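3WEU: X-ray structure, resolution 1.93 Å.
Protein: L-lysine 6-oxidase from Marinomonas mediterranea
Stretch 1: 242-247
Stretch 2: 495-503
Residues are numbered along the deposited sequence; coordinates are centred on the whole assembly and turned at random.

Stretch 1 (242-247) AWMVVG
Stretch 2 495-503: GCEPGDLTK

Residues 242-247 run as an extended strand that begins earlier in the chain, with phi from -157° to -106° and psi from 126° through 180° to -172°. Residues 495-503 form an irregular segment: extended at C496 and E497 (-105/153 and -105/164), then a type II turn from E497 to D500 with P498 at -52/133 and G499 at 93/-10, then D500, L501 and T502 at -72/-36, -74/-21 and -114/-4. The positive phi of G499 would jam a CB against the preceding carbonyl, so glycine suits this corner. D500 N donates to E497 O (3.0 Å), and E497 N donates almost linearly to D500 OD2 (2.7 Å, 176°), bracing the turn; K503 NZ forms a salt bridge with D500 OD1 (3.0 Å). The two stretches run in the same general direction, W243 CA lying 8.9 Å from P498 CA and V245 CA 7.3 Å from L501 CA. No hydrogen bond joins them; packing buries 294 Å², summed over both sides. W243 and V245 point toward the loop, while M244 between them points away. W243 (chi1 t, chi2 -98°) supplies the largest area, its broad ring spanning several neighbours. Its CZ2 lies 3.3 Å from E497 O, which sits at the ring edge near its plane; CH2 lies 3.3 Å from C496 O, 3.7 Å from C496 CB and 4.2 Å from P498 CD. C496 (chi1 m) sets SG 5.5 Å from the centroid of the six-membered ring of W243. L501 (m, p) reaches both inward-facing strand residues with one methyl: CD2 is 3.6 Å from W243 CD1 and 3.9 Å from V245 CG2. V245 (t) places CG1 3.7 Å from T502 CG2. With chi1 p, T502 offers this methyl to the strand, while its OG1 is hydrogen-bonded elsewhere in the structure.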

# COMPACT_ATOMS: atom_id res chain seq x y z
N ALA A 242 26.00 35.14 14.90
CA ALA A 242 26.47 33.92 14.29
C ALA A 242 25.25 33.18 13.84
O ALA A 242 24.13 33.75 13.85
CB ALA A 242 27.28 33.10 15.32
N TRP A 243 25.44 31.95 13.39
CA TRP A 243 24.39 31.08 12.96
C TRP A 243 24.54 29.75 13.66
O TRP A 243 25.61 29.43 14.23
CB TRP A 243 24.41 30.92 11.43
CG TRP A 243 23.09 30.67 10.85
CD1 TRP A 243 22.57 29.49 10.51
CD2 TRP A 243 22.07 31.65 10.55
NE1 TRP A 243 21.29 29.63 10.04
CE2 TRP A 243 20.97 30.96 10.03
CE3 TRP A 243 22.00 33.03 10.65
CZ2 TRP A 243 19.81 31.61 9.60
CZ3 TRP A 243 20.82 33.68 10.27
CH2 TRP A 243 19.77 32.98 9.73
N MET A 244 23.48 28.97 13.60
CA MET A 244 23.43 27.69 14.23
C MET A 244 22.72 26.69 13.34
O MET A 244 21.62 26.97 12.83
CB MET A 244 22.69 27.83 15.58
CG MET A 244 22.46 26.53 16.29
SD MET A 244 24.01 25.98 16.97
CE MET A 244 23.62 24.30 17.23
N VAL A 245 23.27 25.48 13.23
CA VAL A 245 22.64 24.44 12.45
C VAL A 245 22.55 23.16 13.25
O VAL A 245 23.50 22.75 13.89
CB VAL A 245 23.46 24.19 11.17
CG1 VAL A 245 22.83 23.10 10.33
CG2 VAL A 245 23.55 25.50 10.39
N VAL A 246 21.42 22.49 13.15
CA VAL A 246 21.22 21.19 13.77
C VAL A 246 21.24 20.09 12.66
O VAL A 246 20.57 20.23 11.61
CB VAL A 246 19.93 21.09 14.54
CG1 VAL A 246 19.85 19.72 15.20
CG2 VAL A 246 19.86 22.15 15.59
N GLY A 247 22.09 19.09 12.86
CA GLY A 247 22.13 17.93 12.01
C GLY A 247 21.70 16.67 12.69
O GLY A 247 21.63 16.57 13.95
N GLY A 495 20.21 38.15 2.81
CA GLY A 495 20.51 37.41 4.03
C GLY A 495 19.62 36.24 4.24
O GLY A 495 18.67 36.03 3.51
N CYS A 496 19.90 35.49 5.32
CA CYS A 496 19.12 34.32 5.62
C CYS A 496 18.18 34.55 6.76
O CYS A 496 18.49 35.27 7.68
CB CYS A 496 20.07 33.16 6.03
SG CYS A 496 21.23 32.79 4.70
N GLU A 497 17.11 33.80 6.75
CA GLU A 497 16.20 33.75 7.86
C GLU A 497 16.45 32.43 8.55
O GLU A 497 16.94 31.52 7.90
CB GLU A 497 14.79 33.66 7.35
CG GLU A 497 14.33 34.97 6.77
CD GLU A 497 12.84 35.04 6.43
OE1 GLU A 497 12.13 34.02 6.49
OE2 GLU A 497 12.42 36.17 6.10
N PRO A 498 15.98 32.29 9.77
CA PRO A 498 15.89 31.02 10.46
C PRO A 498 15.17 29.95 9.61
O PRO A 498 14.12 30.17 8.99
CB PRO A 498 15.12 31.33 11.73
CG PRO A 498 15.42 32.74 12.01
CD PRO A 498 15.72 33.42 10.68
N GLY A 499 15.78 28.76 9.55
CA GLY A 499 15.28 27.70 8.73
C GLY A 499 15.90 27.66 7.34
O GLY A 499 15.79 26.61 6.66
N ASP A 500 16.63 28.67 6.94
CA ASP A 500 17.09 28.72 5.57
C ASP A 500 18.19 27.72 5.22
O ASP A 500 18.24 27.21 4.08
CB ASP A 500 17.47 30.14 5.16
CG ASP A 500 16.25 31.00 4.81
OD1 ASP A 500 15.12 30.48 4.79
OD2 ASP A 500 16.51 32.19 4.61
N LEU A 501 19.10 27.45 6.15
CA LEU A 501 20.22 26.56 5.86
C LEU A 501 19.84 25.09 5.78
O LEU A 501 20.55 24.31 5.12
CB LEU A 501 21.40 26.77 6.81
CG LEU A 501 22.36 27.87 6.38
CD1 LEU A 501 21.70 29.15 6.13
CD2 LEU A 501 23.47 28.05 7.38
N THR A 502 18.71 24.68 6.37
CA THR A 502 18.32 23.26 6.35
C THR A 502 17.06 22.97 5.55
O THR A 502 16.65 21.83 5.39
CB THR A 502 18.17 22.68 7.78
OG1 THR A 502 17.17 23.41 8.52
CG2 THR A 502 19.58 22.71 8.51
N LYS A 503 16.40 23.98 5.02
CA LYS A 503 15.07 23.72 4.50
C LYS A 503 15.04 22.86 3.27
O LYS A 503 14.01 22.20 2.99
CB LYS A 503 14.34 25.03 4.21
CG LYS A 503 14.96 25.85 3.13
CD LYS A 503 14.44 27.27 3.14
CE LYS A 503 15.19 28.16 2.14
NZ LYS A 503 14.54 29.51 1.98